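Local coordinates for protein Cas6b (Methanococcus maripaludis, PDB 4Z7K) that probably binds and cleaves CRISPR precursor RNA as a Cas6-family endoribonuclease that processes transcripts whose repeats form no stem-loop, at residues Met6-Tyr10 against Leu74-Phe80; Leu23-Phe27 against Gln53-Ile57. All coordinates share one frame; numbering follows the deposited sequence.

Contact 1 (Met6-Tyr10 against Leu74-Phe80)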
loop_
_atom_site.group_PDB
_atom_site.type_symbol
_atom_site.label_atom_id
_atom_site.label_comp_id
_atom_site.label_asym_id
_atom_site.label_seq_id
_atom_site.Cartn_x
_atom_site.Cartn_y
_atom_site.Cartn_z
ATOM N N MET B 6 -2.984 4.891 31.373
ATOM C CA MET B 6 -4.352 4.954 31.882
ATOM C C MET B 6 -5.345 4.367 30.855
ATOM O O MET B 6 -5.469 4.891 29.734
ATOM C CB MET B 6 -4.724 6.398 32.243
ATOM C CG MET B 6 -6.109 6.548 32.885
ATOM S SD MET B 6 -6.388 8.138 33.725
ATOM C CE MET B 6 -6.901 9.160 32.351
ATOM N N HIS B 7 -6.058 3.303 31.263
ATOM C CA HIS B 7 -7.172 2.720 30.495
ATOM C C HIS B 7 -8.484 3.345 30.915
ATOM O O HIS B 7 -8.723 3.550 32.107
ATOM C CB HIS B 7 -7.314 1.199 30.685
ATOM C CG HIS B 7 -6.024 0.440 30.730
ATOM N ND1 HIS B 7 -4.815 0.975 30.347
ATOM C CD2 HIS B 7 -5.767 -0.832 31.122
ATOM C CE1 HIS B 7 -3.868 0.062 30.490
ATOM N NE2 HIS B 7 -4.418 -1.039 30.967
ATOM N N ILE B 8 -9.351 3.600 29.940
ATOM C CA ILE B 8 -10.721 4.032 30.211
ATOM C C ILE B 8 -11.744 3.135 29.537
ATOM O O ILE B 8 -11.733 2.989 28.320
ATOM C CB ILE B 8 -10.936 5.476 29.734
ATOM C CG1 ILE B 8 -10.362 6.457 30.754
ATOM C CG2 ILE B 8 -12.404 5.757 29.510
ATOM C CD1 ILE B 8 -10.258 7.862 30.227
ATOM N N SER B 9 -12.655 2.562 30.308
ATOM C CA SER B 9 -13.575 1.604 29.728
ATOM C C SER B 9 -15.018 1.943 30.072
ATOM O O SER B 9 -15.295 2.365 31.192
ATOM C CB SER B 9 -13.226 0.194 30.215
ATOM O OG SER B 9 -13.681 -0.807 29.308
ATOM N N TYR B 10 -15.938 1.747 29.126
ATOM C CA TYR B 10 -17.358 2.012 29.370
ATOM C C TYR B 10 -18.101 0.686 29.252
ATOM O O TYR B 10 -18.580 0.364 28.170
ATOM C CB TYR B 10 -17.954 3.029 28.368
ATOM C CG TYR B 10 -17.267 4.378 28.271
ATOM C CD1 TYR B 10 -16.687 4.969 29.377
ATOM C CD2 TYR B 10 -17.222 5.074 27.064
ATOM C CE1 TYR B 10 -16.058 6.209 29.286
ATOM C CE2 TYR B 10 -16.590 6.316 26.959
ATOM C CZ TYR B 10 -16.014 6.878 28.078
ATOM O OH TYR B 10 -15.389 8.108 28.009
ATOM N N LEU B 74 -6.019 13.153 28.641
ATOM C CA LEU B 74 -7.111 12.278 29.068
ATOM C C LEU B 74 -7.749 12.864 30.331
ATOM O O LEU B 74 -8.966 12.828 30.474
ATOM C CB LEU B 74 -6.609 10.842 29.277
ATOM C CG LEU B 74 -7.527 9.728 28.778
ATOM C CD1 LEU B 74 -7.881 9.931 27.305
ATOM C CD2 LEU B 74 -6.839 8.397 28.965
ATOM N N GLU B 75 -6.916 13.325 31.267
ATOM C CA GLU B 75 -7.389 14.005 32.468
ATOM C C GLU B 75 -7.805 15.459 32.199
ATOM O O GLU B 75 -8.898 15.872 32.602
ATOM C CB GLU B 75 -6.299 14.008 33.555
ATOM C CG GLU B 75 -5.402 12.776 33.646
ATOM C CD GLU B 75 -4.370 12.922 34.759
ATOM O OE1 GLU B 75 -4.244 14.055 35.280
ATOM O OE2 GLU B 75 -3.707 11.921 35.128
ATOM N N SER B 76 -6.979 16.193 31.445
ATOM C CA SER B 76 -7.181 17.640 31.241
ATOM C C SER B 76 -8.565 17.878 30.684
ATOM O O SER B 76 -9.328 18.694 31.226
ATOM C CB SER B 76 -6.123 18.262 30.319
ATOM O OG SER B 76 -6.415 18.039 28.946
ATOM N N LYS B 77 -8.910 17.176 29.616
ATOM C CA LYS B 77 -10.282 17.256 29.224
ATOM C C LYS B 77 -10.814 16.016 29.921
ATOM O O LYS B 77 -10.261 14.948 29.773
ATOM C CB LYS B 77 -10.492 17.235 27.721
ATOM C CG LYS B 77 -11.973 17.213 27.340
ATOM C CD LYS B 77 -12.904 17.895 28.359
ATOM C CE LYS B 77 -14.178 18.469 27.732
ATOM N NZ LYS B 77 -13.946 19.703 26.911
ATOM N N ARG B 78 -11.879 16.182 30.693
ATOM C CA ARG B 78 -12.434 15.135 31.531
ATOM C C ARG B 78 -13.243 14.173 30.705
ATOM O O ARG B 78 -14.451 14.328 30.559
ATOM C CB ARG B 78 -13.262 15.754 32.662
ATOM C CG ARG B 78 -12.969 17.239 32.829
ATOM C CD ARG B 78 -13.682 17.908 33.991
ATOM N NE ARG B 78 -12.939 19.109 34.386
ATOM C CZ ARG B 78 -12.992 19.687 35.585
ATOM N NH1 ARG B 78 -13.767 19.179 36.534
ATOM N NH2 ARG B 78 -12.282 20.786 35.831
ATOM N N ILE B 79 -12.527 13.274 30.041
ATOM C CA ILE B 79 -13.097 12.186 29.234
ATOM C C ILE B 79 -13.769 11.070 30.089
ATOM O O ILE B 79 -14.731 10.418 29.652
ATOM C CB ILE B 79 -12.021 11.617 28.313
ATOM C CG1 ILE B 79 -11.544 12.740 27.403
ATOM C CG2 ILE B 79 -12.568 10.471 27.467
ATOM C CD1 ILE B 79 -10.218 12.492 26.804
ATOM N N PHE B 80 -13.250 10.804 31.285
ATOM C CA PHE B 80 -13.810 9.695 32.042
ATOM C C PHE B 80 -15.171 10.085 32.632
ATOM O O PHE B 80 -15.996 9.211 32.911
ATOM C CB PHE B 80 -12.851 9.197 33.115
ATOM C CG PHE B 80 -12.023 10.254 33.746
ATOM C CD1 PHE B 80 -12.418 10.850 34.924
ATOM C CD2 PHE B 80 -10.799 10.598 33.202
ATOM C CE1 PHE B 80 -11.628 11.812 35.522
ATOM C CE2 PHE B 80 -10.011 11.553 33.790
ATOM C CZ PHE B 80 -10.422 12.162 34.954
#
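Met6 and Ile8 of strand 2-9 press against Leu74, Ile79 and Phe80, at the end of helix 67-76 and in the turn after it. They join the first strand to the second helix of a ferredoxin-like beta-alpha-beta-beta-alpha-beta domain, the fold of the RAMP proteins to which Cas6 belongs. Apolar packing makes up most of the contact, because alternate strand residues direct their side chains at the helix while His7 faces the other way. Met6 holds CG anti to its amide nitrogen (chi1 -176°), and a bend at chi3 (85°) brings CE beside Leu74, 3.5 Å from CD2, the two chains meeting at a slant. The same methyl lies 4.2 Å from Phe80 CE2 and also touches CG of Glu75, whose carboxylate forms a salt bridge with Lys101. Ile8 meets Leu74 tip to tip, CD1 to CG at 3.6 Å; this CD1 also reaches the edge of the Phe80 ring, 4.1 Å from CD2. Val99 of strand 98-109 touches Met6, Ile8 and Phe80. The polar part is smaller. Beyond the helix an inverse gamma turn centred on Arg78, with Ile79 N bonded to Lys77 O at 2.8 Å, leads into Ile79, whose carbonyl meets Tyr10. The Tyr10 hydroxyl donates to Ile79 O at 2.9 Å, approaching from 38° above the carbonyl plane, and this oxygen sits near the plane of the tyrosine ring at its edge. A phenylalanine in place of Tyr10 would probably leave the carbonyl of Ile79 without this donor and the turn less firmly tied to the strand. The side chains of Tyr10 and Ile79 cross at about a right angle, with Tyr10 OH 3.7 Å from Ile79 CG2.

Contact 2 (Leu23-Phe27 against Gln53-Ile57). With nucleotides of chain C.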
loop_
_atom_site.group_PDB
_atom_site.type_symbol
_atom_site.label_atom_id
_atom_site.label_comp_id
_atom_site.label_asym_id
_atom_site.label_seq_id
_atom_site.Cartn_x
_atom_site.Cartn_y
_atom_site.Cartn_z
ATOM N N LEU B 23 -15.792 4.425 17.072
ATOM C CA LEU B 23 -15.454 4.857 18.422
ATOM C C LEU B 23 -14.425 5.974 18.377
ATOM O O LEU B 23 -14.546 6.990 19.066
ATOM C CB LEU B 23 -14.900 3.691 19.239
ATOM C CG LEU B 23 -14.588 4.085 20.675
ATOM C CD1 LEU B 23 -15.843 4.186 21.492
ATOM C CD2 LEU B 23 -13.606 3.100 21.271
ATOM N N ARG B 24 -13.399 5.769 17.560
ATOM C CA ARG B 24 -12.400 6.796 17.315
ATOM C C ARG B 24 -13.058 7.945 16.583
ATOM O O ARG B 24 -12.856 9.103 16.932
ATOM C CB ARG B 24 -11.235 6.237 16.498
ATOM C CG ARG B 24 -10.338 7.291 15.917
ATOM C CD ARG B 24 -8.960 6.760 15.658
ATOM N NE ARG B 24 -8.153 7.732 14.936
ATOM C CZ ARG B 24 -8.273 7.940 13.627
ATOM N NH1 ARG B 24 -9.178 7.273 12.919
ATOM N NH2 ARG B 24 -7.507 8.833 13.027
ATOM N N GLY B 25 -13.920 7.595 15.631
ATOM C CA GLY B 25 -14.610 8.558 14.796
ATOM C C GLY B 25 -15.252 9.640 15.641
ATOM O O GLY B 25 -15.102 10.826 15.344
ATOM N N TYR B 26 -15.949 9.235 16.703
ATOM C CA TYR B 26 -16.752 10.160 17.498
ATOM C C TYR B 26 -15.928 11.137 18.342
ATOM O O TYR B 26 -16.351 12.261 18.572
ATOM C CB TYR B 26 -17.686 9.360 18.430
ATOM C CG TYR B 26 -18.183 10.155 19.622
ATOM C CD1 TYR B 26 -19.396 10.837 19.576
ATOM C CD2 TYR B 26 -17.420 10.244 20.790
ATOM C CE1 TYR B 26 -19.837 11.580 20.656
ATOM C CE2 TYR B 26 -17.845 10.995 21.868
ATOM C CZ TYR B 26 -19.055 11.660 21.801
ATOM O OH TYR B 26 -19.473 12.402 22.888
ATOM N N PHE B 27 -14.762 10.715 18.801
ATOM C CA PHE B 27 -13.838 11.588 19.521
ATOM C C PHE B 27 -13.072 12.500 18.561
ATOM O O PHE B 27 -12.496 13.512 18.967
ATOM C CB PHE B 27 -12.888 10.764 20.382
ATOM C CG PHE B 27 -13.501 10.312 21.688
ATOM C CD1 PHE B 27 -14.181 9.095 21.760
ATOM C CD2 PHE B 27 -13.390 11.084 22.836
ATOM C CE1 PHE B 27 -14.742 8.660 22.949
ATOM C CE2 PHE B 27 -13.953 10.654 24.036
ATOM C CZ PHE B 27 -14.631 9.439 24.087
ATOM N N GLN B 53 -5.233 5.639 21.731
ATOM C CA GLN B 53 -5.744 4.602 20.814
ATOM C C GLN B 53 -7.145 4.115 21.203
ATOM O O GLN B 53 -7.438 3.908 22.383
ATOM C CB GLN B 53 -4.802 3.399 20.791
ATOM C CG GLN B 53 -3.342 3.747 20.704
ATOM C CD GLN B 53 -2.462 2.559 20.992
ATOM O OE1 GLN B 53 -2.861 1.418 20.767
ATOM N NE2 GLN B 53 -1.267 2.811 21.513
ATOM N N PHE B 54 -7.998 3.899 20.212
ATOM C CA PHE B 54 -9.355 3.444 20.483
ATOM C C PHE B 54 -9.601 1.994 20.065
ATOM O O PHE B 54 -9.398 1.620 18.916
ATOM C CB PHE B 54 -10.338 4.377 19.809
ATOM C CG PHE B 54 -10.151 5.796 20.206
ATOM C CD1 PHE B 54 -9.462 6.669 19.389
ATOM C CD2 PHE B 54 -10.620 6.246 21.425
ATOM C CE1 PHE B 54 -9.274 7.967 19.766
ATOM C CE2 PHE B 54 -10.439 7.539 21.809
ATOM C CZ PHE B 54 -9.768 8.404 20.981
ATOM N N LYS B 55 -10.035 1.181 21.021
ATOM C CA LYS B 55 -10.142 -0.253 20.823
ATOM C C LYS B 55 -11.526 -0.744 21.256
ATOM O O LYS B 55 -12.161 -0.112 22.106
ATOM C CB LYS B 55 -9.031 -0.946 21.612
ATOM C CG LYS B 55 -7.648 -0.443 21.220
ATOM C CD LYS B 55 -6.536 -0.896 22.150
ATOM C CE LYS B 55 -5.160 -0.634 21.517
ATOM N NZ LYS B 55 -4.934 -1.145 20.114
ATOM N N ILE B 56 -12.018 -1.842 20.681
ATOM C CA ILE B 56 -13.248 -2.428 21.218
ATOM C C ILE B 56 -12.994 -3.837 21.726
ATOM O O ILE B 56 -12.599 -4.726 20.972
ATOM C CB ILE B 56 -14.375 -2.452 20.195
ATOM C CG1 ILE B 56 -14.883 -1.033 19.971
ATOM C CG2 ILE B 56 -15.515 -3.284 20.711
ATOM C CD1 ILE B 56 -15.965 -0.949 18.944
ATOM N N ILE B 57 -13.217 -4.012 23.026
ATOM C CA ILE B 57 -12.731 -5.184 23.746
ATOM C C ILE B 57 -13.705 -5.801 24.765
ATOM O O ILE B 57 -14.115 -5.154 25.739
ATOM C CB ILE B 57 -11.420 -4.807 24.483
ATOM C CG1 ILE B 57 -10.292 -4.632 23.465
ATOM C CG2 ILE B 57 -11.092 -5.786 25.603
ATOM C CD1 ILE B 57 -8.958 -5.006 23.975
ATOM P P U C 25 -15.045 10.362 10.340
ATOM O OP1 U C 25 -15.417 11.462 9.407
ATOM O OP2 U C 25 -14.884 10.647 11.795
ATOM O "O5'" U C 25 -16.170 9.252 10.164
ATOM C "C5'" U C 25 -15.846 7.867 10.223
ATOM C "C4'" U C 25 -17.035 7.054 10.659
ATOM O "O4'" U C 25 -17.071 6.974 12.113
ATOM C "C3'" U C 25 -18.399 7.621 10.256
ATOM O "O3'" U C 25 -18.809 7.190 8.968
ATOM C "C2'" U C 25 -19.325 7.147 11.375
ATOM O "O2'" U C 25 -19.751 5.805 11.164
ATOM C "C1'" U C 25 -18.388 7.191 12.583
ATOM N N1 U C 25 -18.479 8.449 13.370
ATOM C C2 U C 25 -19.421 8.429 14.385
ATOM O O2 U C 25 -20.108 7.444 14.601
ATOM N N3 U C 25 -19.529 9.579 15.134
ATOM C C4 U C 25 -18.795 10.734 14.973
ATOM O O4 U C 25 -19.000 11.684 15.733
ATOM C C5 U C 25 -17.836 10.683 13.903
ATOM C C6 U C 25 -17.709 9.574 13.158
ATOM P P DC C 23 -3.512 7.367 12.367
ATOM O OP1 DC C 23 -4.249 8.008 13.470
ATOM O OP2 DC C 23 -3.695 5.908 12.130
ATOM O "O5'" DC C 23 -3.828 8.130 11.005
ATOM C "C5'" DC C 23 -4.478 9.347 11.038
ATOM C "C4'" DC C 23 -5.321 9.470 9.812
ATOM O "O4'" DC C 23 -4.506 9.136 8.687
ATOM C "C3'" DC C 23 -6.492 8.506 9.775
ATOM O "O3'" DC C 23 -7.633 9.127 10.410
ATOM C "C2'" DC C 23 -6.692 8.279 8.278
ATOM C "C1'" DC C 23 -5.274 8.462 7.719
ATOM N N1 DC C 23 -4.592 7.210 7.408
ATOM C C2 DC C 23 -4.925 6.516 6.247
ATOM O O2 DC C 23 -5.791 6.975 5.492
ATOM N N3 DC C 23 -4.282 5.362 5.974
ATOM C C4 DC C 23 -3.353 4.890 6.800
ATOM N N4 DC C 23 -2.753 3.741 6.469
ATOM C C5 DC C 23 -2.997 5.579 7.998
ATOM C C6 DC C 23 -3.640 6.728 8.262
ATOM P P A C 24 -8.935 9.571 9.574
ATOM O OP1 A C 24 -9.757 8.367 9.289
ATOM O OP2 A C 24 -8.531 10.441 8.443
ATOM O "O5'" A C 24 -9.718 10.552 10.570
ATOM C "C5'" A C 24 -10.568 10.089 11.611
ATOM C "C4'" A C 24 -12.014 10.425 11.309
ATOM O "O4'" A C 24 -12.261 11.858 11.494
ATOM C "C3'" A C 24 -12.420 10.103 9.871
ATOM O "O3'" A C 24 -13.754 9.597 9.775
ATOM C "C2'" A C 24 -12.271 11.445 9.157
ATOM O "O2'" A C 24 -13.086 11.587 8.010
ATOM C "C1'" A C 24 -12.654 12.443 10.255
ATOM N N9 A C 24 -12.039 13.773 10.154
ATOM C C8 A C 24 -12.369 14.825 10.970
ATOM N N7 A C 24 -11.744 15.942 10.680
ATOM C C5 A C 24 -10.982 15.621 9.563
ATOM C C6 A C 24 -10.090 16.383 8.791
ATOM N N6 A C 24 -9.825 17.664 9.041
ATOM N N1 A C 24 -9.485 15.795 7.736
ATOM C C2 A C 24 -9.756 14.512 7.487
ATOM N N3 A C 24 -10.567 13.696 8.151
ATOM C C4 A C 24 -11.189 14.305 9.186
#
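Helix 20-30, the first helix of the ferredoxin-like domain, packs here on strand 52-57 and also meets the bound nucleic acid. The short axes approach to 8.5 Å and are inclined at 142° between their N-to-C directions, closer to antiparallel than to parallel. Phe54 is the residue of the strand that fills the interface, touched by Leu23, Arg24 and Phe27 of the helix. Leu23 comes in obliquely with CD2, 3.8 Å from Phe54 CB and also against the backbone O of Lys55. Arg24 crosses the aromatic side chain at about a right angle, its CB 3.4 Å from Phe54 CD1, with CG and CD following along the same ring atom. Phe27 places CB 4.0 Å from Phe54 CZ; the two rings lie near parallel, planes 17° apart, but are slid so far that they barely overlap, centroids 5.5 Å apart. Past Phe54 the arginine chain stays extended from CG to NE and delivers its guanidinium to the backbone of chain C. There NH2 donates an almost straight bond (174°) to O3' of DC23, 2.6 Å away and in the guanidinium plane, at the oxygen that leads to the phosphate of A24. Gly25 and Tyr26 lie alongside the base of U25. Helix-on-sheet packing with an arginine hydrogen-bonded to the nucleic acid backbone is consistent with a nucleic-acid-binding face of a RAMP domain in a Cas6 protein.

The centres of the two contacts lie about 12 Å apart within the N-terminal domain of Cas6b, and both involve one antiparallel sheet, ordered 52-57, 60-66, 2-9, 98-109. Along the chain, strand 2-9 comes first, then helix 20-30 and strand 52-57 of contact 2, and finally helix 67-76 of contact 1. Each contact seats one of the domain's two helices on a strand, and Ile63 of the intervening strand 60-66 touches Ile8, Phe27 and Phe54. They also meet directly: Ile79 CG2 packs 3.7 Å from Phe27 CE2. Contact 2 touches the nucleic acid, whereas contact 1 remains about 13 Å from it at the nearest atoms.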